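Putative capsid protein of prophage (Escherichia coli CFT073, PDB 3BQW) is probably the major capsid protein of a prophage, a member of the phage major capsid protein E family expected to build the phage head shell. Local coordinates at residues Leu30-Leu34 with Leu259-Ser263; Gly68-Arg73 with Arg158-Lys164; Asn169-Ala174 with Phe345-Ala351; Gly176-Ser180 with Asp192-Tyr196; Ile208-Val213 with Leu277-Leu281. Numbering follows the deposited sequence.

Contact 1 of 5, residues Leu30-Leu34 with Leu259-Ser263; sequences LFTTL and LIVYS
The start of helix 30-35 packs on one face of strand 257-267. Segment 30-34 is one helical turn, with Leu34 N bonded to Leu30 O at 2.8 Å. The short axes of helix 30-34 and strand 259-262 pass 11.9 Å apart, with directions 144° apart. Leu30 and Tyr262 have the nearest CA atoms, 8.2 Å. Along the extended strand, Ile260 is the first residue to reach the helix and points toward it. Ile260 CG2 lies 3.7 Å from Leu30 CD2, and Ile260 CD1 lies 4.3 Å from Leu34 CD1. This is helix-on-sheet packing in the hydrophobic core: strand 206-209, beside this strand, adds Ile208, and helix 113-146 lies against Phe31. Val261 points away. Tyr262 (chi1 t) points toward the helix, and its CD1 is 3.5 Å from Leu30 CD2, with Leu30 in the t, p rotamer. Phe31 (chi1 m) turns its ring edge to the Tyr262 face, a T-shaped stack with centroids 5.2 Å apart and planes at 63°. Phe31 CE1 reaches Tyr262 CE2 at 3.8 Å.

Contact 2 of 5, residues Gly68-Arg73 with Arg158-Lys164; sequences GSQVQR and RYEIDWK
Arg73 bridges two acids of strand 159-162. Arg73 NH1 forms a salt bridge with Glu160 OE1 at 2.6 Å. Arg73 NH2 forms another with Asp162 OD2 at 2.6 Å, although the hydrogen bond within it is weak. Arg73 has chi1 m and chi2 t; both acids have chi1 t and point toward segment 68-73. One water donates to Glu160 OE2 (2.6 Å) and accepts weakly from Arg73 NH1 (3.3 Å). Asp162 OD1 accepts from Lys164 N at 2.8 Å, an Asx turn. Lys164 NZ stands 3.5 Å from Arg73 NH2, like charges close together. Farther out, Val71 (chi1 t) sets CG2 3.7 Å from Glu160 OE2. At the far end Gly68 O lies 3.0 Å from Arg158 NH1 at too poor an angle for a hydrogen bond; Arg158 NE forms a salt bridge with Glu152. The end-to-end directions differ by 32°, with Val71 and Glu160 CA atoms 7.0 Å apart. Strand 61-67 lies between strands 70-79 and 159-162 in the antiparallel four-stranded sheet, so the salt-bridge network spans that strand.

Contact 3 of 5, residues Asn169-Ala174 with Phe345-Ala351; sequences NIIEQA and FVTVKIA
Strands 170-172 and 346-349 pair in parallel, their short axes 4.7 Å apart and crossing at -19°. The bridges are Ile170 with Thr347, Ile171 with Val348 and Glu172 with Lys349. Four backbone hydrogen bonds follow the parallel pattern. Thr347 N donates to Asn169 O (2.9 Å), and Thr347 O accepts from Ile171 N (2.7 Å). Lys349 N donates to Ile171 O (3.0 Å), and Lys349 O accepts from Gln173 N (2.9 Å). Lys349 O also receives a water at 3.0 Å, which in turn accepts from Ala174 N at 2.9 Å. Lys349 NZ finds its charge partner outside, in Asp280. On one face, Ile171 (m, t) packs CD1 on Val346 CG1 at 3.8 Å and CB on Val348 CG2 at 4.1 Å. Ile170, Glu172, Thr347 and Lys349 point to the other. The other edge of strand 346-349 bonds antiparallel to strand 281-285, so this C-terminal strand joins 170-172 to the mixed sheet. Tyr196 of helix 190-198 packs against Ile171 and Val348.

Contact 4 of 5, residues Gly176-Ser180 with Asp192-Tyr196; sequences GKKWS and DIELY
Segment 176-180 is an irregular loop; segment 192-196 is a turn of helix 190-198. In the helix, Tyr196 N bonds to Asp192 O at 2.8 Å. In the loop, Lys177 and Lys178 are extended. The backbones stay well apart, with the nearest CA atoms, Lys177 and Asp192, at 8.5 Å. Side chains therefore make the direct contacts, and waters bridge the rest, one of them to the Lys177 carbonyl. Trp179 (chi1 m) starts sideways, but its indole comes nearer to the helix. Trp179 NE1 donates to Asp192 OD2 at 2.9 Å; the place of that oxygen is less sure. Asp192 has chi1 m, which sets its OD2 at the edge of the indole, near the ring plane. Ile193 is also at that edge, with CG1 4.2 Å from Trp179 CZ2. Lys177 points toward the helix in an extended t, t start, its CD 3.7 Å from Asp192 OD1. A water joins their ends: it accepts from Lys177 NZ (3.1 Å) and donates to Asp192 OD1 (2.6 Å). A second water donates to Lys177 O (2.7 Å) and Tyr196 OH (2.6 Å). Tyr196 OH also meets Gln173, just past strand 170-172. The contact thus folds the connection between strand 170-172 and helix 190-198 back on that helix. Beyond it, Trp179 packs on Thr216 and Leu217 of helix 211-218 and stacks edge-to-face with Phe220.

Contact 5 of 5, residues Ile208-Val213 with Leu277-Leu281; sequences IMGAEV and LEPDL
Pro279 and Leu277 bury the largest areas here, followed by Gly210, whose backbone lies close against that of Pro279. Pro279 sits in a type I beta turn from Glu278 to Leu281, closed by Leu281 N to Glu278 O at 3.0 Å. Its carbonyl faces the first turn of helix 211-218. Pro279 O accepts from Val213 N at 3.2 Å and, weakly, from Glu212 N at 3.1 Å. The turn thus supplies an outside acceptor for amides at the helix N terminus. Gly210 holds the N-cap position, its CA only 3.8 Å from that of Pro279. Gly210 N donates to Leu281 O at 2.8 Å and 174°. A CB there would clash with Pro279 O and Glu278 O, so the fit needs a residue without one. Gly210 CA also makes a CA-H...O contact with Pro279 O at 3.2 Å. Leu277 (t, p) points toward strand 206-209, with CD2 4.1 Å from Ile208 CG2 and 3.8 Å from Gly210 N. Val213 (chi1 t) sets CG2 3.4 Å from Leu281 O. Asp280 points away and pairs with Lys349. The contact lies where strand 206-209 passes into helix 211-218 and the loop enters strand 281-285, the antiparallel neighbour of strand 206-209. Strand 257-267 flanks strand 206-209 in parallel, and helix 30-35 packs on Ile208.

In the fold
From the N terminus, contact 1 opens first at helix 30-35 and closes at strand 257-267. Within its loop lie contact 2, in the separate four-stranded sheet, and contact 4. Contact 3 opens after contact 2 closes and shuts only at the C terminus. Its segments alternate with those of contact 1, while contacts 4 and 5 nest inside its loop. Contact 5 also crosses contact 1. Contacts 1, 3 and 5 reach the same mixed sheet. Contact 5 touches contact 1 through Met209 and contact 3 through Asp280. Contact 4 joins contact 3 at Ser180 and Ala351. Contact 2 touches none of the others; the nearest, contact 3, has its centre about 22 Å from that of contact 2.

Contact 1 of 5, residues Leu30-Leu34 with Leu259-Ser263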
# COMPACT_ATOMS: atom_id res chain seq x y z
N LEU A 30 1.11 -5.64 2.16
CA LEU A 30 1.96 -5.86 3.33
C LEU A 30 2.41 -4.61 4.10
O LEU A 30 2.27 -4.56 5.30
CB LEU A 30 3.18 -6.68 2.92
CG LEU A 30 4.12 -7.11 4.07
CD1 LEU A 30 3.45 -8.10 4.95
CD2 LEU A 30 5.47 -7.61 3.53
N PHE A 31 3.02 -3.64 3.42
CA PHE A 31 3.53 -2.43 4.10
C PHE A 31 2.39 -1.65 4.75
O PHE A 31 2.52 -1.21 5.90
CB PHE A 31 4.33 -1.56 3.15
CG PHE A 31 5.73 -2.04 2.94
CD1 PHE A 31 5.99 -3.21 2.22
CD2 PHE A 31 6.81 -1.34 3.48
CE1 PHE A 31 7.32 -3.66 2.01
CE2 PHE A 31 8.14 -1.80 3.29
CZ PHE A 31 8.38 -2.95 2.55
N THR A 32 1.26 -1.56 4.04
CA THR A 32 0.07 -0.97 4.60
C THR A 32 -0.35 -1.68 5.90
O THR A 32 -0.59 -1.04 6.95
CB THR A 32 -1.06 -0.97 3.61
OG1 THR A 32 -0.64 -0.27 2.42
CG2 THR A 32 -2.30 -0.30 4.23
N THR A 33 -0.39 -3.01 5.83
CA THR A 33 -0.81 -3.80 6.96
C THR A 33 0.16 -3.73 8.15
O THR A 33 -0.28 -3.69 9.29
CB THR A 33 -1.02 -5.25 6.51
OG1 THR A 33 -2.02 -5.27 5.48
CG2 THR A 33 -1.48 -6.13 7.69
N LEU A 34 1.46 -3.77 7.90
CA LEU A 34 2.41 -3.78 8.99
C LEU A 34 2.56 -2.40 9.61
O LEU A 34 2.60 -2.25 10.84
CB LEU A 34 3.78 -4.27 8.51
CG LEU A 34 3.90 -5.76 8.18
CD1 LEU A 34 5.22 -6.05 7.52
CD2 LEU A 34 3.72 -6.57 9.44
N LEU A 259 11.36 -12.85 9.06
CA LEU A 259 11.91 -12.84 7.71
C LEU A 259 10.80 -13.01 6.69
O LEU A 259 10.12 -14.02 6.66
CB LEU A 259 12.95 -13.95 7.54
CG LEU A 259 14.13 -14.04 8.50
CD1 LEU A 259 14.82 -15.40 8.29
CD2 LEU A 259 15.15 -12.87 8.36
N ILE A 260 10.64 -11.99 5.86
CA ILE A 260 9.58 -11.89 4.87
C ILE A 260 10.22 -11.54 3.52
O ILE A 260 10.99 -10.57 3.42
CB ILE A 260 8.53 -10.79 5.26
CG1 ILE A 260 7.93 -11.05 6.66
CG2 ILE A 260 7.41 -10.71 4.21
CD1 ILE A 260 6.81 -10.02 7.08
N VAL A 261 9.94 -12.36 2.52
CA VAL A 261 10.25 -12.04 1.15
C VAL A 261 9.01 -11.48 0.48
O VAL A 261 7.95 -12.09 0.52
CB VAL A 261 10.76 -13.26 0.36
CG1 VAL A 261 11.11 -12.87 -1.08
CG2 VAL A 261 11.96 -13.89 1.10
N TYR A 262 9.17 -10.32 -0.14
CA TYR A 262 8.05 -9.55 -0.66
C TYR A 262 8.25 -9.33 -2.15
O TYR A 262 9.22 -8.75 -2.56
CB TYR A 262 7.99 -8.22 0.07
CG TYR A 262 6.90 -7.25 -0.34
CD1 TYR A 262 5.58 -7.44 0.03
CD2 TYR A 262 7.20 -6.10 -1.02
CE1 TYR A 262 4.58 -6.51 -0.30
CE2 TYR A 262 6.21 -5.16 -1.35
CZ TYR A 262 4.92 -5.37 -0.98
OH TYR A 262 3.94 -4.46 -1.32
N SER A 263 7.29 -9.80 -2.93
CA SER A 263 7.38 -9.81 -4.39
C SER A 263 6.19 -9.14 -5.06
O SER A 263 5.98 -9.32 -6.24
CB SER A 263 7.47 -11.25 -4.90
OG SER A 263 8.51 -11.95 -4.23

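Contact 2 of 5, residues Gly68-Arg73 with Arg158-Lys164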
# COMPACT_ATOMS: atom_id res chain seq x y z
N GLY A 68 7.64 20.15 -13.25
CA GLY A 68 8.03 18.94 -13.96
C GLY A 68 8.39 17.88 -12.94
O GLY A 68 7.62 17.61 -12.00
N SER A 69 9.56 17.29 -13.12
CA SER A 69 10.10 16.34 -12.16
C SER A 69 11.00 17.03 -11.13
O SER A 69 11.61 16.37 -10.30
CB SER A 69 10.90 15.27 -12.90
OG SER A 69 12.21 15.75 -13.18
N GLN A 70 11.09 18.35 -11.16
CA GLN A 70 11.96 19.06 -10.24
C GLN A 70 11.22 19.47 -8.97
O GLN A 70 10.21 20.18 -9.03
CB GLN A 70 12.51 20.31 -10.93
CG GLN A 70 13.73 20.92 -10.24
CD GLN A 70 15.03 20.19 -10.55
OE1 GLN A 70 15.05 19.18 -11.28
NE2 GLN A 70 16.15 20.70 -10.00
N VAL A 71 11.71 19.02 -7.81
CA VAL A 71 11.16 19.47 -6.53
C VAL A 71 11.73 20.84 -6.18
O VAL A 71 12.93 21.02 -6.18
CB VAL A 71 11.42 18.44 -5.41
CG1 VAL A 71 10.84 18.94 -4.09
CG2 VAL A 71 10.82 17.09 -5.81
N GLN A 72 10.86 21.81 -5.92
CA GLN A 72 11.26 23.17 -5.50
C GLN A 72 11.34 23.24 -3.98
O GLN A 72 10.45 23.79 -3.33
CB GLN A 72 10.25 24.24 -5.98
CG GLN A 72 9.79 24.15 -7.42
CD GLN A 72 10.91 24.36 -8.39
OE1 GLN A 72 11.28 25.50 -8.69
NE2 GLN A 72 11.47 23.28 -8.91
N ARG A 73 12.42 22.71 -3.42
CA ARG A 73 12.56 22.58 -1.97
C ARG A 73 12.67 23.92 -1.25
O ARG A 73 12.37 24.01 -0.06
CB ARG A 73 13.76 21.69 -1.61
CG ARG A 73 13.63 20.20 -2.01
CD ARG A 73 14.56 19.32 -1.15
NE ARG A 73 14.00 19.15 0.19
CZ ARG A 73 13.12 18.19 0.54
NH1 ARG A 73 12.72 17.26 -0.33
NH2 ARG A 73 12.66 18.16 1.79
N ARG A 158 0.75 18.48 -8.80
CA ARG A 158 1.75 17.52 -8.32
C ARG A 158 2.75 18.16 -7.36
O ARG A 158 3.34 19.18 -7.67
CB ARG A 158 2.47 16.98 -9.53
CG ARG A 158 3.24 15.74 -9.37
CD ARG A 158 3.41 15.14 -10.76
NE ARG A 158 4.24 13.96 -10.74
CZ ARG A 158 5.51 13.90 -11.16
NH1 ARG A 158 6.13 14.98 -11.63
NH2 ARG A 158 6.16 12.75 -11.08
N TYR A 159 2.92 17.57 -6.18
CA TYR A 159 3.88 18.06 -5.17
C TYR A 159 4.49 16.90 -4.38
O TYR A 159 4.01 15.78 -4.45
CB TYR A 159 3.20 19.04 -4.23
CG TYR A 159 2.29 18.39 -3.20
CD1 TYR A 159 2.75 18.17 -1.89
CD2 TYR A 159 0.97 18.01 -3.52
CE1 TYR A 159 1.95 17.58 -0.95
CE2 TYR A 159 0.13 17.41 -2.55
CZ TYR A 159 0.64 17.18 -1.28
OH TYR A 159 -0.13 16.61 -0.30
N GLU A 160 5.54 17.19 -3.61
CA GLU A 160 6.26 16.19 -2.83
C GLU A 160 5.95 16.35 -1.35
O GLU A 160 5.91 17.45 -0.84
CB GLU A 160 7.78 16.28 -3.04
CG GLU A 160 8.57 15.25 -2.23
CD GLU A 160 10.04 15.56 -2.14
OE1 GLU A 160 10.42 16.44 -1.32
OE2 GLU A 160 10.81 14.91 -2.86
N ILE A 161 5.69 15.22 -0.69
CA ILE A 161 5.68 15.11 0.76
C ILE A 161 6.99 14.48 1.16
O ILE A 161 7.39 13.43 0.61
CB ILE A 161 4.55 14.19 1.30
CG1 ILE A 161 3.18 14.79 1.03
CG2 ILE A 161 4.71 13.96 2.80
CD1 ILE A 161 2.02 13.76 1.22
N ASP A 162 7.65 15.08 2.14
CA ASP A 162 8.89 14.56 2.67
C ASP A 162 8.76 14.42 4.19
O ASP A 162 8.61 15.41 4.92
CB ASP A 162 10.04 15.49 2.30
CG ASP A 162 11.39 14.95 2.68
OD1 ASP A 162 11.48 13.79 3.15
OD2 ASP A 162 12.38 15.70 2.51
N TRP A 163 8.80 13.18 4.64
CA TRP A 163 8.75 12.83 6.07
C TRP A 163 10.13 12.97 6.74
O TRP A 163 10.24 12.79 7.94
CB TRP A 163 8.25 11.42 6.25
CG TRP A 163 6.87 11.18 5.62
CD1 TRP A 163 6.59 10.45 4.49
CD2 TRP A 163 5.62 11.72 6.08
NE1 TRP A 163 5.23 10.49 4.23
CE2 TRP A 163 4.61 11.25 5.19
CE3 TRP A 163 5.25 12.56 7.15
CZ2 TRP A 163 3.26 11.58 5.35
CZ3 TRP A 163 3.91 12.88 7.30
CH2 TRP A 163 2.93 12.39 6.40
N LYS A 164 11.14 13.28 5.93
CA LYS A 164 12.51 13.60 6.37
C LYS A 164 13.11 12.41 7.11
O LYS A 164 13.43 12.49 8.29
CB LYS A 164 12.57 14.88 7.24
CG LYS A 164 12.06 16.20 6.59
CD LYS A 164 13.15 17.11 6.03
CE LYS A 164 12.72 18.61 6.00
NZ LYS A 164 13.44 19.43 4.95
O HOH W 1 13.32 15.63 -3.17

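Contact 3 of 5, residues Asn169-Ala174 with Phe345-Ala351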
# COMPACT_ATOMS: atom_id res chain seq x y z
N ASN A 169 19.67 6.31 7.50
CA ASN A 169 18.67 5.22 7.48
C ASN A 169 18.51 4.56 6.11
O ASN A 169 17.86 3.54 5.98
CB ASN A 169 17.30 5.71 7.96
CG ASN A 169 17.24 5.87 9.45
OD1 ASN A 169 16.27 5.44 10.08
ND2 ASN A 169 18.27 6.46 10.03
N ILE A 170 19.09 5.18 5.08
CA ILE A 170 19.04 4.66 3.73
C ILE A 170 20.46 4.31 3.39
O ILE A 170 21.30 5.18 3.24
CB ILE A 170 18.48 5.70 2.72
CG1 ILE A 170 17.05 6.09 3.04
CG2 ILE A 170 18.49 5.15 1.27
CD1 ILE A 170 16.58 7.33 2.23
N ILE A 171 20.73 3.01 3.27
CA ILE A 171 22.08 2.50 3.21
C ILE A 171 22.29 1.81 1.87
O ILE A 171 21.41 1.14 1.37
CB ILE A 171 22.32 1.48 4.36
CG1 ILE A 171 22.16 2.15 5.74
CG2 ILE A 171 23.67 0.79 4.20
CD1 ILE A 171 22.31 1.19 6.97
N GLU A 172 23.46 1.98 1.29
CA GLU A 172 23.81 1.22 0.10
C GLU A 172 25.05 0.40 0.35
O GLU A 172 26.05 0.93 0.80
CB GLU A 172 24.05 2.15 -1.08
CG GLU A 172 22.78 2.83 -1.52
CD GLU A 172 22.92 3.58 -2.83
OE1 GLU A 172 24.07 3.82 -3.26
OE2 GLU A 172 21.88 3.93 -3.43
N GLN A 173 25.00 -0.90 0.06
CA GLN A 173 26.19 -1.74 0.20
C GLN A 173 27.38 -1.25 -0.63
O GLN A 173 28.53 -1.42 -0.23
CB GLN A 173 25.87 -3.20 -0.09
CG GLN A 173 25.13 -3.88 1.08
CD GLN A 173 25.19 -5.40 1.03
OE1 GLN A 173 25.01 -6.09 2.05
NE2 GLN A 173 25.44 -5.93 -0.13
N ALA A 174 27.12 -0.63 -1.77
CA ALA A 174 28.18 -0.09 -2.61
C ALA A 174 29.01 1.02 -1.96
O ALA A 174 30.07 1.32 -2.47
CB ALA A 174 27.62 0.41 -3.96
N PHE A 345 12.77 3.02 10.41
CA PHE A 345 12.90 2.23 9.19
C PHE A 345 14.31 2.39 8.65
O PHE A 345 14.81 3.51 8.56
CB PHE A 345 11.91 2.72 8.15
CG PHE A 345 10.49 2.51 8.54
CD1 PHE A 345 9.91 1.24 8.46
CD2 PHE A 345 9.72 3.56 8.99
CE1 PHE A 345 8.62 1.03 8.81
CE2 PHE A 345 8.41 3.36 9.34
CZ PHE A 345 7.85 2.09 9.25
N VAL A 346 14.96 1.27 8.34
CA VAL A 346 16.25 1.28 7.68
C VAL A 346 16.09 0.50 6.37
O VAL A 346 15.59 -0.61 6.36
CB VAL A 346 17.35 0.64 8.57
CG1 VAL A 346 18.68 0.55 7.82
CG2 VAL A 346 17.50 1.42 9.93
N THR A 347 16.49 1.10 5.26
CA THR A 347 16.45 0.43 3.94
C THR A 347 17.89 0.23 3.40
O THR A 347 18.71 1.15 3.40
CB THR A 347 15.59 1.21 2.93
OG1 THR A 347 14.26 1.36 3.47
CG2 THR A 347 15.52 0.53 1.55
N VAL A 348 18.16 -0.98 2.94
CA VAL A 348 19.48 -1.33 2.44
C VAL A 348 19.38 -1.85 1.01
O VAL A 348 18.59 -2.74 0.73
CB VAL A 348 20.20 -2.35 3.34
CG1 VAL A 348 21.72 -2.56 2.88
CG2 VAL A 348 20.12 -1.92 4.80
N LYS A 349 20.15 -1.22 0.12
CA LYS A 349 20.34 -1.70 -1.25
C LYS A 349 21.55 -2.61 -1.27
O LYS A 349 22.67 -2.17 -1.04
CB LYS A 349 20.56 -0.52 -2.19
CG LYS A 349 20.52 -0.84 -3.67
CD LYS A 349 20.78 0.41 -4.49
CE LYS A 349 21.14 0.08 -5.92
NZ LYS A 349 19.92 -0.38 -6.65
N ILE A 350 21.33 -3.89 -1.51
CA ILE A 350 22.43 -4.81 -1.51
C ILE A 350 23.14 -4.76 -2.86
O ILE A 350 22.60 -4.32 -3.87
CB ILE A 350 22.07 -6.28 -1.09
CG1 ILE A 350 21.28 -6.99 -2.19
CG2 ILE A 350 21.39 -6.30 0.33
CD1 ILE A 350 21.35 -8.53 -2.14
N ALA A 351 24.39 -5.16 -2.85
CA ALA A 351 25.19 -5.20 -4.05
C ALA A 351 26.21 -6.30 -3.84
O ALA A 351 27.02 -6.45 -4.72
CB ALA A 351 25.88 -3.84 -4.30
O HOH W 2 24.51 -0.73 -3.00

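Contact 4 of 5, residues Gly176-Ser180 with Asp192-Tyr196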
# COMPACT_ATOMS: atom_id res chain seq x y z
N GLY A 176 30.02 0.46 1.09
CA GLY A 176 30.74 -0.34 2.07
C GLY A 176 31.00 -1.75 1.58
O GLY A 176 31.46 -1.95 0.46
N LYS A 177 30.65 -2.71 2.43
CA LYS A 177 30.84 -4.12 2.19
C LYS A 177 29.71 -4.71 1.34
O LYS A 177 28.56 -4.72 1.75
CB LYS A 177 30.92 -4.81 3.56
CG LYS A 177 31.17 -6.31 3.54
CD LYS A 177 31.41 -6.88 4.96
CE LYS A 177 32.69 -6.34 5.60
NZ LYS A 177 33.11 -7.18 6.76
N LYS A 178 30.04 -5.17 0.14
CA LYS A 178 29.07 -5.83 -0.74
C LYS A 178 28.95 -7.33 -0.45
O LYS A 178 29.95 -8.04 -0.38
CB LYS A 178 29.48 -5.65 -2.20
CG LYS A 178 29.59 -4.23 -2.68
CD LYS A 178 29.64 -4.22 -4.20
CE LYS A 178 30.06 -2.87 -4.75
NZ LYS A 178 30.26 -2.95 -6.24
N TRP A 179 27.73 -7.82 -0.35
CA TRP A 179 27.50 -9.26 -0.13
C TRP A 179 27.97 -10.12 -1.29
O TRP A 179 28.44 -11.24 -1.08
CB TRP A 179 26.01 -9.53 0.14
CG TRP A 179 25.62 -9.38 1.56
CD1 TRP A 179 26.45 -9.22 2.62
CD2 TRP A 179 24.30 -9.47 2.10
NE1 TRP A 179 25.74 -9.14 3.78
CE2 TRP A 179 24.41 -9.31 3.50
CE3 TRP A 179 23.03 -9.64 1.54
CZ2 TRP A 179 23.31 -9.32 4.34
CZ3 TRP A 179 21.93 -9.64 2.37
CH2 TRP A 179 22.07 -9.47 3.76
N SER A 180 27.85 -9.61 -2.50
CA SER A 180 28.24 -10.34 -3.70
C SER A 180 29.75 -10.69 -3.66
O SER A 180 30.17 -11.67 -4.24
CB SER A 180 27.90 -9.51 -4.93
OG SER A 180 28.67 -8.31 -4.95
N ASP A 192 26.33 -7.82 9.46
CA ASP A 192 25.95 -6.69 8.62
C ASP A 192 24.54 -6.25 8.93
O ASP A 192 24.26 -5.05 9.02
CB ASP A 192 26.05 -7.05 7.15
CG ASP A 192 27.42 -7.55 6.76
OD1 ASP A 192 28.45 -6.96 7.15
OD2 ASP A 192 27.47 -8.57 6.06
N ILE A 193 23.63 -7.21 9.07
CA ILE A 193 22.22 -6.88 9.35
C ILE A 193 22.13 -6.12 10.67
O ILE A 193 21.42 -5.12 10.75
CB ILE A 193 21.32 -8.14 9.35
CG1 ILE A 193 21.21 -8.71 7.93
CG2 ILE A 193 19.96 -7.82 9.91
CD1 ILE A 193 20.83 -10.16 7.86
N GLU A 194 22.88 -6.58 11.68
CA GLU A 194 22.96 -5.90 12.96
C GLU A 194 23.47 -4.48 12.79
O GLU A 194 22.91 -3.55 13.35
CB GLU A 194 23.89 -6.67 13.91
CG GLU A 194 23.23 -7.86 14.60
CD GLU A 194 22.28 -7.47 15.74
OE1 GLU A 194 22.10 -6.26 15.98
OE2 GLU A 194 21.71 -8.37 16.39
N LEU A 195 24.52 -4.33 12.00
CA LEU A 195 25.05 -3.01 11.65
C LEU A 195 23.99 -2.12 11.01
O LEU A 195 23.87 -0.96 11.38
CB LEU A 195 26.29 -3.12 10.74
CG LEU A 195 27.61 -3.29 11.49
CD1 LEU A 195 28.76 -3.84 10.58
CD2 LEU A 195 28.04 -1.99 12.15
N TYR A 196 23.21 -2.64 10.06
CA TYR A 196 22.15 -1.82 9.42
C TYR A 196 21.07 -1.43 10.43
O TYR A 196 20.60 -0.30 10.43
CB TYR A 196 21.51 -2.53 8.22
CG TYR A 196 22.48 -3.12 7.24
CD1 TYR A 196 23.66 -2.44 6.89
CD2 TYR A 196 22.23 -4.34 6.65
CE1 TYR A 196 24.56 -3.01 6.01
CE2 TYR A 196 23.13 -4.91 5.74
CZ TYR A 196 24.28 -4.23 5.43
OH TYR A 196 25.17 -4.78 4.54
O HOH W 3 27.40 -3.52 3.88
O HOH W 4 30.53 -7.86 8.41

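Contact 5 of 5, residues Ile208-Val213 with Leu277-Leu281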
# COMPACT_ATOMS: atom_id res chain seq x y z
N ILE A 208 11.92 -7.22 5.74
CA ILE A 208 11.22 -7.41 4.47
C ILE A 208 12.20 -7.24 3.30
O ILE A 208 12.89 -6.22 3.20
CB ILE A 208 10.05 -6.44 4.32
CG1 ILE A 208 9.14 -6.51 5.57
CG2 ILE A 208 9.25 -6.79 3.07
CD1 ILE A 208 8.52 -5.24 5.95
N MET A 209 12.27 -8.26 2.44
CA MET A 209 13.34 -8.42 1.46
C MET A 209 12.75 -8.62 0.08
O MET A 209 11.82 -9.40 -0.07
CB MET A 209 14.13 -9.72 1.72
CG MET A 209 14.88 -9.78 2.97
SD MET A 209 15.64 -11.38 3.21
CE MET A 209 14.43 -12.08 4.28
N GLY A 210 13.34 -7.97 -0.92
CA GLY A 210 13.14 -8.35 -2.30
C GLY A 210 13.77 -9.71 -2.59
O GLY A 210 14.53 -10.23 -1.76
N ALA A 211 13.47 -10.25 -3.77
CA ALA A 211 13.85 -11.60 -4.19
C ALA A 211 15.33 -11.82 -4.31
O ALA A 211 15.84 -12.90 -4.02
CB ALA A 211 13.16 -11.95 -5.55
N GLU A 212 16.02 -10.79 -4.79
CA GLU A 212 17.45 -10.85 -5.01
C GLU A 212 18.15 -10.85 -3.65
O GLU A 212 19.09 -11.61 -3.45
CB GLU A 212 17.87 -9.68 -5.89
CG GLU A 212 19.37 -9.50 -6.09
CD GLU A 212 20.07 -10.74 -6.58
OE1 GLU A 212 19.43 -11.53 -7.32
OE2 GLU A 212 21.27 -10.92 -6.25
N VAL A 213 17.65 -10.04 -2.72
CA VAL A 213 18.14 -10.07 -1.34
C VAL A 213 18.02 -11.47 -0.71
O VAL A 213 18.97 -11.97 -0.12
CB VAL A 213 17.47 -9.05 -0.42
CG1 VAL A 213 18.03 -9.18 1.01
CG2 VAL A 213 17.66 -7.63 -0.94
N LEU A 277 8.67 -3.06 -4.08
CA LEU A 277 9.97 -3.07 -3.45
C LEU A 277 10.95 -3.66 -4.46
O LEU A 277 10.84 -4.83 -4.82
CB LEU A 277 9.93 -3.93 -2.18
CG LEU A 277 11.18 -3.97 -1.29
CD1 LEU A 277 11.47 -2.59 -0.68
CD2 LEU A 277 11.06 -5.06 -0.19
N GLU A 278 11.91 -2.86 -4.89
CA GLU A 278 12.92 -3.32 -5.80
C GLU A 278 13.58 -4.55 -5.22
O GLU A 278 13.81 -4.63 -4.00
CB GLU A 278 13.98 -2.25 -6.05
CG GLU A 278 13.54 -1.15 -6.98
CD GLU A 278 12.90 -1.70 -8.24
OE1 GLU A 278 13.54 -2.54 -8.92
OE2 GLU A 278 11.74 -1.31 -8.52
N PRO A 279 13.87 -5.52 -6.09
CA PRO A 279 14.29 -6.83 -5.63
C PRO A 279 15.59 -6.84 -4.84
O PRO A 279 15.79 -7.78 -4.09
CB PRO A 279 14.45 -7.64 -6.92
CG PRO A 279 13.71 -6.89 -7.95
CD PRO A 279 13.82 -5.46 -7.56
N ASP A 280 16.42 -5.81 -5.00
CA ASP A 280 17.74 -5.70 -4.32
C ASP A 280 17.69 -4.89 -3.02
O ASP A 280 18.74 -4.60 -2.45
CB ASP A 280 18.80 -5.13 -5.28
CG ASP A 280 18.51 -3.71 -5.71
OD1 ASP A 280 17.38 -3.20 -5.49
OD2 ASP A 280 19.41 -3.09 -6.30
N LEU A 281 16.48 -4.57 -2.56
CA LEU A 281 16.24 -3.84 -1.31
C LEU A 281 15.70 -4.73 -0.17
O LEU A 281 14.91 -5.67 -0.40
CB LEU A 281 15.23 -2.70 -1.50
CG LEU A 281 15.58 -1.61 -2.52
CD1 LEU A 281 14.40 -0.58 -2.63
CD2 LEU A 281 16.90 -0.93 -2.19